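PDB 6SYY: periplasmic cell division protein (SufI) from Aquifex aeolicus, which is a multicopper oxidase and, as in related laccase-like enzymes, probably couples the oxidation of its substrates to the reduction of dioxygen to water. Local coordinates for residues I116-G121 against H454-Q459; Y450-I455 against L507-L512; G154-H159 against G298-I303; H159-G164 against E513-G518. One frame throughout, in Å; residues are numbered along the deposited sequence.

Interaction 1 (I116-G121 against H454-Q459); sequences IIHWHG and HIHGFQ. With CU (copper (II) ion), chain C; CU (copper (II) ion), chain E; O (oxygen atom), chain F.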
# COMPACT_ATOMS: atom_id res chain seq x y z
N ILE A 116 -9.92 8.99 -10.34
CA ILE A 116 -8.75 8.63 -11.13
C ILE A 116 -8.06 7.51 -10.37
O ILE A 116 -8.08 7.48 -9.14
CB ILE A 116 -7.82 9.84 -11.36
CG1 ILE A 116 -6.71 9.49 -12.36
CG2 ILE A 116 -7.23 10.35 -10.05
CD1 ILE A 116 -7.17 9.45 -13.80
N ILE A 117 -7.47 6.57 -11.10
CA ILE A 117 -6.75 5.47 -10.48
C ILE A 117 -5.29 5.87 -10.32
O ILE A 117 -4.65 6.33 -11.28
CB ILE A 117 -6.86 4.18 -11.32
CG1 ILE A 117 -8.32 3.86 -11.64
CG2 ILE A 117 -6.21 3.02 -10.58
CD1 ILE A 117 -8.48 2.63 -12.50
N HIS A 118 -4.77 5.71 -9.12
CA HIS A 118 -3.34 5.85 -8.87
C HIS A 118 -2.69 4.48 -8.81
O HIS A 118 -3.18 3.58 -8.12
CB HIS A 118 -3.08 6.61 -7.57
CG HIS A 118 -1.64 6.66 -7.19
ND1 HIS A 118 -0.65 7.03 -8.07
CD2 HIS A 118 -1.02 6.37 -6.02
CE1 HIS A 118 0.52 6.98 -7.46
NE2 HIS A 118 0.33 6.58 -6.21
N TRP A 119 -1.60 4.31 -9.56
CA TRP A 119 -0.81 3.07 -9.52
C TRP A 119 0.27 3.25 -8.45
O TRP A 119 1.43 3.57 -8.74
CB TRP A 119 -0.23 2.76 -10.89
CG TRP A 119 -1.18 3.01 -12.01
CD1 TRP A 119 -1.12 4.01 -12.94
CD2 TRP A 119 -2.36 2.25 -12.32
NE1 TRP A 119 -2.18 3.91 -13.81
CE2 TRP A 119 -2.95 2.85 -13.45
CE3 TRP A 119 -2.96 1.12 -11.75
CZ2 TRP A 119 -4.12 2.36 -14.02
CZ3 TRP A 119 -4.13 0.64 -12.32
CH2 TRP A 119 -4.69 1.25 -13.44
N HIS A 120 -0.13 3.03 -7.20
CA HIS A 120 0.71 3.35 -6.05
C HIS A 120 1.99 2.53 -6.08
O HIS A 120 1.96 1.30 -6.11
CB HIS A 120 -0.08 3.08 -4.76
CG HIS A 120 0.64 3.45 -3.50
ND1 HIS A 120 0.02 4.06 -2.44
CD2 HIS A 120 1.92 3.24 -3.11
CE1 HIS A 120 0.88 4.24 -1.46
NE2 HIS A 120 2.05 3.75 -1.84
N GLY A 121 3.12 3.23 -6.07
CA GLY A 121 4.43 2.61 -6.11
C GLY A 121 5.08 2.58 -7.47
O GLY A 121 6.28 2.27 -7.56
N HIS A 454 4.13 9.37 2.00
CA HIS A 454 4.30 8.70 0.71
C HIS A 454 4.71 9.73 -0.33
O HIS A 454 4.16 10.84 -0.37
CB HIS A 454 3.00 7.99 0.31
CG HIS A 454 3.02 7.41 -1.06
ND1 HIS A 454 3.95 6.48 -1.48
CD2 HIS A 454 2.20 7.61 -2.12
CE1 HIS A 454 3.71 6.14 -2.73
NE2 HIS A 454 2.65 6.81 -3.15
N ILE A 455 5.69 9.39 -1.16
CA ILE A 455 6.05 10.18 -2.33
C ILE A 455 5.73 9.35 -3.57
O ILE A 455 5.90 8.12 -3.57
CB ILE A 455 7.52 10.62 -2.34
CG1 ILE A 455 8.46 9.41 -2.30
CG2 ILE A 455 7.82 11.56 -1.18
CD1 ILE A 455 9.91 9.77 -2.49
N HIS A 456 5.25 10.02 -4.61
CA HIS A 456 5.07 9.39 -5.91
C HIS A 456 6.36 9.49 -6.71
O HIS A 456 7.26 10.27 -6.39
CB HIS A 456 3.91 10.05 -6.67
CG HIS A 456 2.57 9.87 -6.02
ND1 HIS A 456 1.39 10.01 -6.72
CD2 HIS A 456 2.23 9.58 -4.75
CE1 HIS A 456 0.37 9.80 -5.90
NE2 HIS A 456 0.85 9.54 -4.70
N GLY A 457 6.44 8.69 -7.77
CA GLY A 457 7.52 8.80 -8.74
C GLY A 457 8.76 7.95 -8.50
O GLY A 457 9.36 7.46 -9.46
N PHE A 458 9.16 7.79 -7.24
CA PHE A 458 10.38 7.05 -6.93
C PHE A 458 10.23 6.32 -5.61
O PHE A 458 9.50 6.75 -4.72
CB PHE A 458 11.60 7.98 -6.84
CG PHE A 458 11.66 9.01 -7.93
CD1 PHE A 458 12.31 8.74 -9.12
CD2 PHE A 458 11.07 10.25 -7.76
CE1 PHE A 458 12.36 9.69 -10.13
CE2 PHE A 458 11.11 11.20 -8.76
CZ PHE A 458 11.76 10.92 -9.95
N GLN A 459 10.94 5.20 -5.50
CA GLN A 459 11.13 4.60 -4.20
C GLN A 459 12.31 5.26 -3.50
O GLN A 459 13.10 5.99 -4.10
CB GLN A 459 11.33 3.09 -4.32
CG GLN A 459 10.09 2.33 -4.76
CD GLN A 459 9.92 2.32 -6.27
OE1 GLN A 459 10.84 2.63 -7.02
NE2 GLN A 459 8.73 1.95 -6.72
CU CU C . -0.84 9.13 -3.61
CU CU E . -1.74 4.93 -2.27
O O F . -1.38 7.24 -2.86
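His118 meets His456, and His120 meets His454, in two offset stacks of imidazoles that reach tip to tip; His118 and His120 lie on strand 117-120, His454 at the end of strand 451-455 and His456 just past it. The first pair is nearly parallel, centroids 3.9 Å apart and planes at 6°; His118 CE1 lies 3.2 Å from His456 CE1. The second pair is more tilted, at 22°, but His120 NE2 presses over the face of His454 to 3.0 Å from CE1. His118, His120 and His454 have CG anti to the backbone N, which carries their rings across to the other segment. His120 ND1 binds one copper at 2.0 Å and His456 NE2 another at 2.1 Å, and an oxygen atom bridges these metals. His118 and His454 turn their NE2 atoms toward each other at the ring edges, where both bind a third copper. Asp129 O bonds His118 ND1, fixing that ring, and Asp129 is also the polar partner of His456; Asp479 holds His120 NE2 through its carboxylate and His454 ND1 through its main-chain O. An alanine in place of His454 would probably cost the third copper a ligand, open a gap over the His120 ring and leave Asp479 O without its N-H. Packing is looser toward the equally buried Gly121, where Gln459 NE2 nears Gly121 O at an angle too poor for a hydrogen bond, its amide held instead by Arg123 and Asp151. These are two of the four His-X-His motifs of the multicopper oxidase trinuclear cluster, facing each other between the first and last cupredoxin-like domains.

Interaction 2 (Y450-I455 against L507-L512); sequences YHPMHI and LHCHIL. With CU (copper (II) ion), chain B; CU (copper (II) ion), chain C; CU (copper (II) ion), chain E; O (oxygen atom), chain F.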
# COMPACT_ATOMS: atom_id res chain seq x y z
N TYR A 450 0.89 10.18 14.27
CA TYR A 450 1.80 9.62 13.29
C TYR A 450 1.30 9.92 11.88
O TYR A 450 0.11 10.16 11.65
CB TYR A 450 1.96 8.12 13.51
CG TYR A 450 1.05 7.27 12.65
CD1 TYR A 450 1.53 6.68 11.48
CD2 TYR A 450 -0.28 7.06 13.00
CE1 TYR A 450 0.70 5.90 10.69
CE2 TYR A 450 -1.11 6.28 12.21
CZ TYR A 450 -0.62 5.70 11.05
OH TYR A 450 -1.43 4.92 10.26
N HIS A 451 2.23 9.90 10.93
CA HIS A 451 1.88 10.09 9.53
C HIS A 451 2.68 9.14 8.66
O HIS A 451 3.92 9.19 8.65
CB HIS A 451 2.13 11.53 9.09
CG HIS A 451 1.46 12.55 9.95
ND1 HIS A 451 0.11 12.82 9.87
CD2 HIS A 451 1.95 13.37 10.91
CE1 HIS A 451 -0.20 13.75 10.75
NE2 HIS A 451 0.90 14.11 11.39
N PRO A 452 2.03 8.26 7.91
CA PRO A 452 2.76 7.47 6.91
C PRO A 452 2.95 8.28 5.64
O PRO A 452 2.02 8.43 4.84
CB PRO A 452 1.86 6.25 6.70
CG PRO A 452 0.47 6.78 6.96
CD PRO A 452 0.60 7.92 7.95
N MET A 453 4.15 8.82 5.44
CA MET A 453 4.41 9.76 4.36
C MET A 453 4.80 9.03 3.09
O MET A 453 5.70 8.18 3.10
CB MET A 453 5.50 10.75 4.77
CG MET A 453 5.12 11.65 5.94
SD MET A 453 3.63 12.62 5.60
CE MET A 453 4.13 13.52 4.13
N HIS A 454 4.13 9.37 2.00
CA HIS A 454 4.30 8.70 0.71
C HIS A 454 4.71 9.73 -0.33
O HIS A 454 4.16 10.84 -0.37
CB HIS A 454 3.00 7.99 0.31
CG HIS A 454 3.02 7.41 -1.06
ND1 HIS A 454 3.95 6.48 -1.48
CD2 HIS A 454 2.20 7.61 -2.12
CE1 HIS A 454 3.71 6.14 -2.73
NE2 HIS A 454 2.65 6.81 -3.15
N ILE A 455 5.69 9.39 -1.16
CA ILE A 455 6.05 10.18 -2.33
C ILE A 455 5.73 9.35 -3.57
O ILE A 455 5.90 8.12 -3.57
CB ILE A 455 7.52 10.62 -2.34
CG1 ILE A 455 8.46 9.41 -2.30
CG2 ILE A 455 7.82 11.56 -1.18
CD1 ILE A 455 9.91 9.77 -2.49
N LEU A 507 3.55 14.49 -2.95
CA LEU A 507 4.08 14.11 -1.64
C LEU A 507 2.96 14.35 -0.64
O LEU A 507 2.46 15.48 -0.54
CB LEU A 507 5.34 14.90 -1.29
CG LEU A 507 6.06 14.64 0.04
CD1 LEU A 507 7.52 15.03 -0.08
CD2 LEU A 507 5.42 15.40 1.19
N HIS A 508 2.56 13.31 0.09
CA HIS A 508 1.37 13.42 0.91
C HIS A 508 1.39 12.35 1.99
O HIS A 508 2.08 11.33 1.88
CB HIS A 508 0.09 13.29 0.07
CG HIS A 508 -0.11 11.94 -0.54
ND1 HIS A 508 -0.93 10.99 0.02
CD2 HIS A 508 0.40 11.38 -1.66
CE1 HIS A 508 -0.92 9.90 -0.73
NE2 HIS A 508 -0.12 10.11 -1.76
N CYS A 509 0.64 12.61 3.05
CA CYS A 509 0.37 11.59 4.06
C CYS A 509 -0.58 10.55 3.49
O CYS A 509 -1.49 10.87 2.72
CB CYS A 509 -0.23 12.23 5.30
SG CYS A 509 -0.70 11.06 6.56
N HIS A 510 -0.37 9.29 3.87
CA HIS A 510 -1.22 8.22 3.36
C HIS A 510 -2.31 7.82 4.33
O HIS A 510 -2.97 6.80 4.12
CB HIS A 510 -0.38 7.00 2.98
CG HIS A 510 -1.01 6.19 1.89
ND1 HIS A 510 -2.07 5.33 2.12
CD2 HIS A 510 -0.76 6.14 0.56
CE1 HIS A 510 -2.43 4.77 0.98
NE2 HIS A 510 -1.65 5.24 0.02
N ILE A 511 -2.51 8.59 5.40
CA ILE A 511 -3.79 8.54 6.11
C ILE A 511 -4.79 9.26 5.22
O ILE A 511 -4.66 10.47 4.98
CB ILE A 511 -3.69 9.17 7.50
CG1 ILE A 511 -2.85 8.28 8.43
CG2 ILE A 511 -5.08 9.39 8.08
CD1 ILE A 511 -2.57 8.88 9.78
N LEU A 512 -5.77 8.52 4.68
CA LEU A 512 -6.55 9.02 3.56
C LEU A 512 -7.30 10.30 3.91
O LEU A 512 -7.44 11.19 3.07
CB LEU A 512 -7.52 7.94 3.08
CG LEU A 512 -6.80 6.70 2.55
CD1 LEU A 512 -7.79 5.75 1.90
CD2 LEU A 512 -5.72 7.11 1.56
CU CU B . -1.11 12.27 8.14
CU CU C . -0.84 9.13 -3.61
CU CU E . -1.74 4.93 -2.27
O O F . -1.38 7.24 -2.86
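The His-Cys-His motif, which in multicopper oxidases wires the mononuclear type 1 copper to the trinuclear cluster, is held here in an antiparallel strand pair, with Cys509 beside both His451 and Met453. Cys509 SG binds the type 1 copper at 2.0 Å and His451 ND1 binds it at 2.2 Å, while His451 NE2 is bonded to Thr447 OG1, which helps hold the ring. The thiolate sulfur also accepts the amide of Ile511, a nearly straight bond (161°) that probably tunes its charge. Flanking Cys509, His508 NE2 and His510 NE2 each bind one copper of the oxygen-bridged pair. His508 has its ring in the crowded position (chi1 67°), from which His508 ND1 donates to the carbonyl of Cys509 from above its plane. His454 lies alongside it, its CD2 3.4 Å from His508 NE2. Backbone bonds join His454 and His508 both ways, and the amide of His510 bonds the carbonyl of Pro452. On the face that carries Cys509, Met453 curls its CE onto Leu507 CD2, and Leu507 CD1 meets Ile455 CG2. Ile511 pushes CG1 against Pro452 CD at 3.5 Å and lays CD1 over the face of the Tyr450 ring. An alanine instead of Tyr450 would probably leave Ile511 CD1 without its aromatic floor and Ala258 O without the hydroxyl that bonds it. Strand 451-455 runs between 503-509 and 480-483, Tyr443 of strand 437-445 covers Met453, Ile455 and Leu507, and helix 512-516 supplies His514 as the remaining type 1 ligand.

Interaction 3 (G154-H159 against G298-I303); sequences GTYFYH and GERIDI. With CU (copper (II) ion), chain E.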
# COMPACT_ATOMS: atom_id res chain seq x y z
N GLY A 154 7.31 -7.28 -6.88
CA GLY A 154 6.82 -7.05 -5.53
C GLY A 154 5.32 -6.81 -5.54
O GLY A 154 4.64 -7.07 -6.53
N THR A 155 4.84 -6.31 -4.41
CA THR A 155 3.42 -6.08 -4.18
C THR A 155 3.12 -4.59 -4.29
O THR A 155 3.62 -3.79 -3.50
CB THR A 155 3.00 -6.61 -2.81
OG1 THR A 155 3.31 -8.01 -2.72
CG2 THR A 155 1.51 -6.41 -2.61
N TYR A 156 2.28 -4.24 -5.25
CA TYR A 156 1.88 -2.86 -5.48
C TYR A 156 0.37 -2.74 -5.27
O TYR A 156 -0.29 -3.69 -4.84
CB TYR A 156 2.36 -2.40 -6.86
CG TYR A 156 3.88 -2.43 -6.97
CD1 TYR A 156 4.64 -1.28 -6.78
CD2 TYR A 156 4.56 -3.62 -7.24
CE1 TYR A 156 6.02 -1.31 -6.86
CE2 TYR A 156 5.94 -3.66 -7.32
CZ TYR A 156 6.67 -2.50 -7.13
OH TYR A 156 8.04 -2.54 -7.22
N PHE A 157 -0.17 -1.57 -5.57
CA PHE A 157 -1.42 -1.13 -4.96
C PHE A 157 -2.08 -0.15 -5.92
O PHE A 157 -1.46 0.84 -6.32
CB PHE A 157 -1.09 -0.47 -3.61
CG PHE A 157 -2.29 -0.08 -2.77
CD1 PHE A 157 -3.55 -0.59 -3.02
CD2 PHE A 157 -2.13 0.82 -1.72
CE1 PHE A 157 -4.64 -0.21 -2.24
CE2 PHE A 157 -3.20 1.20 -0.93
CZ PHE A 157 -4.46 0.69 -1.19
N TYR A 158 -3.32 -0.43 -6.33
CA TYR A 158 -4.06 0.52 -7.15
C TYR A 158 -5.33 0.94 -6.41
O TYR A 158 -6.03 0.10 -5.84
CB TYR A 158 -4.39 -0.03 -8.54
CG TYR A 158 -5.33 -1.22 -8.64
CD1 TYR A 158 -6.67 -1.04 -8.92
CD2 TYR A 158 -4.85 -2.52 -8.54
CE1 TYR A 158 -7.53 -2.13 -9.06
CE2 TYR A 158 -5.69 -3.61 -8.68
CZ TYR A 158 -7.03 -3.41 -8.93
OH TYR A 158 -7.88 -4.48 -9.06
N HIS A 159 -5.59 2.24 -6.41
CA HIS A 159 -6.67 2.83 -5.65
C HIS A 159 -6.93 4.22 -6.20
O HIS A 159 -6.06 4.79 -6.88
CB HIS A 159 -6.34 2.88 -4.14
CG HIS A 159 -5.19 3.79 -3.80
ND1 HIS A 159 -5.30 5.16 -3.77
CD2 HIS A 159 -3.91 3.51 -3.45
CE1 HIS A 159 -4.14 5.69 -3.43
NE2 HIS A 159 -3.28 4.71 -3.22
N GLY A 298 -0.85 2.19 3.12
CA GLY A 298 0.05 2.41 2.01
C GLY A 298 1.30 1.55 2.02
O GLY A 298 1.93 1.40 0.97
N GLU A 299 1.67 0.99 3.17
CA GLU A 299 2.78 0.06 3.21
C GLU A 299 2.34 -1.32 2.72
O GLU A 299 1.17 -1.69 2.80
CB GLU A 299 3.34 -0.06 4.63
CG GLU A 299 4.16 1.14 5.08
CD GLU A 299 4.90 0.87 6.39
OE1 GLU A 299 4.26 0.45 7.37
OE2 GLU A 299 6.14 1.08 6.42
N ARG A 300 3.30 -2.07 2.18
CA ARG A 300 3.11 -3.46 1.83
C ARG A 300 4.32 -4.24 2.33
O ARG A 300 5.46 -3.87 2.04
CB ARG A 300 2.93 -3.66 0.32
CG ARG A 300 1.60 -3.13 -0.24
CD ARG A 300 1.77 -1.75 -0.82
NE ARG A 300 2.72 -1.74 -1.92
CZ ARG A 300 3.26 -0.65 -2.45
NH1 ARG A 300 2.94 0.54 -1.95
NH2 ARG A 300 4.12 -0.74 -3.45
N ILE A 301 4.07 -5.30 3.10
CA ILE A 301 5.13 -6.14 3.65
C ILE A 301 4.91 -7.56 3.14
O ILE A 301 3.85 -8.15 3.37
CB ILE A 301 5.13 -6.11 5.19
CG1 ILE A 301 5.06 -4.67 5.70
CG2 ILE A 301 6.38 -6.80 5.74
CD1 ILE A 301 6.26 -3.81 5.33
N ASP A 302 5.91 -8.09 2.44
CA ASP A 302 5.91 -9.50 2.04
C ASP A 302 6.64 -10.31 3.10
O ASP A 302 7.78 -10.01 3.45
CB ASP A 302 6.61 -9.68 0.69
CG ASP A 302 5.78 -9.16 -0.48
OD1 ASP A 302 5.31 -8.01 -0.41
OD2 ASP A 302 5.61 -9.91 -1.47
N ILE A 303 5.97 -11.34 3.62
CA ILE A 303 6.55 -12.20 4.64
C ILE A 303 6.51 -13.65 4.20
O ILE A 303 5.65 -14.06 3.41
CB ILE A 303 5.86 -12.04 6.01
CG1 ILE A 303 4.40 -12.51 5.94
CG2 ILE A 303 5.99 -10.60 6.52
CD1 ILE A 303 3.73 -12.66 7.29
CU CU E . -1.74 4.93 -2.27
O HOH W 1 6.70 -6.56 -2.38
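Two cupredoxin-like domains are stitched together by side chains where Arg300, from strand 300-306, grips the backbone of Thr155, on strand 154-160 next to the trinuclear copper site. The arginine chain is bent at chi2 (97°) and chi3 (61°), which swings the guanidinium back so that its edge faces the Thr155 carbonyl. NE donates to Thr155 O at 2.7 Å with an angle of 159°, the oxygen lying in the guanidinium plane; NH2 adds a weak second bond to that oxygen at 3.1 Å. NH1 turns the other way and bonds Gly298 O at 3.2 Å, which fixes the rotation of the group. Phe157 CB lies over one guanidinium face, and Tyr156 CD1 approaches NH2 to 3.4 Å. Farther along, Thr155 OG1 donates to the syn lone pair of Asp302 OD1 at 3.1 Å, and Arg251 NH1 also hydrogen-bonds this hydroxyl. A water accepts from Thr155 N at 2.8 Å and makes a weak bond to the same carboxylate oxygen. The Phe157 ring rests with its face against His159 CD2, and His159 NE2 binds copper at 1.8 Å. Arg300 NH1 also forms a salt bridge with Asp479, whose other carboxylate oxygen holds His120 NE2. That bridge and the one between Arg249 and Asp302 probably offset much of the charge buried here, and Arg300 probably acts as a second-shell residue that orients Asp479 and, through it, a copper-binding histidine.

Interaction 4 (H159-G164 against E513-G518); sequences HPHPHG and EHHDEG. With CU (copper (II) ion), chain E; CU (copper (II) ion), chain B; CU (copper (II) ion), chain C; O (oxygen atom), chain F.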
# COMPACT_ATOMS: atom_id res chain seq x y z
N HIS A 159 -5.59 2.24 -6.41
CA HIS A 159 -6.67 2.83 -5.65
C HIS A 159 -6.93 4.22 -6.20
O HIS A 159 -6.06 4.79 -6.88
CB HIS A 159 -6.34 2.88 -4.14
CG HIS A 159 -5.19 3.79 -3.80
ND1 HIS A 159 -5.30 5.16 -3.77
CD2 HIS A 159 -3.91 3.51 -3.45
CE1 HIS A 159 -4.14 5.69 -3.43
NE2 HIS A 159 -3.28 4.71 -3.22
N PRO A 160 -8.10 4.80 -5.95
CA PRO A 160 -8.41 6.11 -6.52
C PRO A 160 -7.63 7.22 -5.84
O PRO A 160 -7.20 7.11 -4.68
CB PRO A 160 -9.91 6.26 -6.30
CG PRO A 160 -10.19 5.39 -5.13
CD PRO A 160 -9.25 4.24 -5.23
N HIS A 161 -7.46 8.31 -6.57
CA HIS A 161 -6.77 9.47 -6.03
C HIS A 161 -7.50 10.78 -6.31
O HIS A 161 -6.84 11.78 -6.63
CB HIS A 161 -5.35 9.55 -6.61
CG HIS A 161 -4.29 9.88 -5.61
ND1 HIS A 161 -4.23 11.10 -4.98
CD2 HIS A 161 -3.25 9.15 -5.15
CE1 HIS A 161 -3.19 11.10 -4.16
NE2 HIS A 161 -2.58 9.93 -4.24
N PRO A 162 -8.83 10.86 -6.20
CA PRO A 162 -9.49 12.15 -6.44
C PRO A 162 -9.27 13.11 -5.28
O PRO A 162 -9.12 12.72 -4.12
CB PRO A 162 -10.96 11.77 -6.59
CG PRO A 162 -11.11 10.59 -5.72
CD PRO A 162 -9.82 9.83 -5.83
N HIS A 163 -9.25 14.40 -5.63
CA HIS A 163 -9.14 15.47 -4.65
C HIS A 163 -10.25 15.38 -3.62
O HIS A 163 -11.44 15.46 -3.96
CB HIS A 163 -9.18 16.81 -5.40
CG HIS A 163 -9.31 18.01 -4.51
ND1 HIS A 163 -8.66 18.12 -3.30
CD2 HIS A 163 -10.01 19.16 -4.67
CE1 HIS A 163 -8.96 19.28 -2.75
NE2 HIS A 163 -9.77 19.93 -3.56
N GLY A 164 -9.88 15.20 -2.35
CA GLY A 164 -10.81 15.25 -1.24
C GLY A 164 -11.72 14.06 -1.07
O GLY A 164 -12.41 13.97 -0.04
N GLU A 513 -7.80 10.40 5.14
CA GLU A 513 -8.47 11.62 5.56
C GLU A 513 -7.50 12.80 5.57
O GLU A 513 -7.83 13.88 5.07
CB GLU A 513 -9.12 11.43 6.93
CG GLU A 513 -10.38 10.58 6.90
CD GLU A 513 -10.11 9.13 6.54
OE1 GLU A 513 -9.09 8.58 7.01
OE2 GLU A 513 -10.91 8.55 5.77
N HIS A 514 -6.30 12.61 6.14
CA HIS A 514 -5.28 13.66 6.10
C HIS A 514 -5.03 14.13 4.68
O HIS A 514 -5.05 15.33 4.39
CB HIS A 514 -3.97 13.15 6.70
CG HIS A 514 -4.03 12.87 8.17
ND1 HIS A 514 -2.96 12.36 8.87
CD2 HIS A 514 -5.04 13.02 9.06
CE1 HIS A 514 -3.31 12.20 10.14
NE2 HIS A 514 -4.56 12.60 10.28
N HIS A 515 -4.79 13.18 3.78
CA HIS A 515 -4.63 13.50 2.37
C HIS A 515 -5.85 14.25 1.84
O HIS A 515 -5.72 15.26 1.14
CB HIS A 515 -4.38 12.21 1.58
CG HIS A 515 -4.71 12.30 0.13
ND1 HIS A 515 -5.98 12.11 -0.35
CD2 HIS A 515 -3.93 12.57 -0.95
CE1 HIS A 515 -5.98 12.25 -1.67
NE2 HIS A 515 -4.75 12.53 -2.05
N ASP A 516 -7.06 13.79 2.20
CA ASP A 516 -8.27 14.42 1.68
C ASP A 516 -8.43 15.84 2.20
O ASP A 516 -8.91 16.72 1.47
CB ASP A 516 -9.50 13.59 2.05
CG ASP A 516 -9.78 12.48 1.05
OD1 ASP A 516 -9.18 12.50 -0.04
OD2 ASP A 516 -10.60 11.58 1.36
N GLU A 517 -8.03 16.10 3.44
CA GLU A 517 -8.16 17.43 4.01
C GLU A 517 -6.95 18.31 3.74
O GLU A 517 -6.84 19.39 4.32
CB GLU A 517 -8.45 17.33 5.51
CG GLU A 517 -7.41 16.62 6.31
CD GLU A 517 -7.98 16.05 7.60
OE1 GLU A 517 -9.23 16.03 7.73
OE2 GLU A 517 -7.19 15.63 8.46
N GLY A 518 -6.04 17.87 2.87
CA GLY A 518 -5.07 18.76 2.27
C GLY A 518 -3.61 18.48 2.59
O GLY A 518 -2.75 19.25 2.16
CU CU E . -1.74 4.93 -2.27
CU CU B . -1.11 12.27 8.14
CU CU C . -0.84 9.13 -3.61
O O F . -1.38 7.24 -2.86
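The imidazoles of His161 and His515 meet obliquely, their planes at 81° and centroids 4.7 Å apart. The contact is tight: His515 NE2 comes within 3.0 Å of His161 CE1, and its approach to His161 ND1 has too poor an angle to be a hydrogen bond. At the edge of the His515 ring, near its plane, lies Pro162 O, 4.0 Å from CE1. The edge of His161 turns instead to the bridging oxygen atom of the copper cluster, and His161 NE2 binds one of the bridged coppers at 2.0 Å. His159 presents its own edge to that oxygen while NE2 holds the other copper; His159 ND1 donates to the carbonyl of Pro160, which lies in the ring plane, and so fixes the ring's rotation. His515 keeps CG anti to the backbone N (chi1 158°), which carries its ring across to His161, and a weak bond links its ND1 to Asp516 OD1. Asp516 packs against the backbone of Gly164, with Asp516 OD1 3.2 Å from Gly164 C, and both carboxylate oxygens are engaged by the amides of Thr166 and Gly167. The neighbouring His514 ND1 binds the type 1 copper at 2.0 Å. The His159-Pro160-His161 motif of the trinuclear site is thus backed by the short helix that carries a type 1 ligand. That helix, 512-516, ends in a Schellman motif at Gly518, and its Asp516 side chain meets the start of helix 166-172, whose Gln169 and Val170 pack on Pro160.

Overall arrangement
From the N terminus, residues 116-121 wait until 454-459 for their partner, so interaction 1 closes a loop of more than 300 residues. Interaction 3, joining 154-159 to 298-303, nests inside that loop. Interaction 4 starts at His159, where 154-159 ends, and closes only at 513-518, so it crosses both interactions 1 and 3. Interaction 2 is nested within interaction 4 and begins just where interaction 1 ends, sharing His454 and Ile455 with it. Interactions 1 and 4 tie the N-terminal cupredoxin-like part to the C-terminal one, interaction 3 adds the middle part, and interaction 2 stays within the C-terminal sheet, connecting the type 1 copper to the cluster.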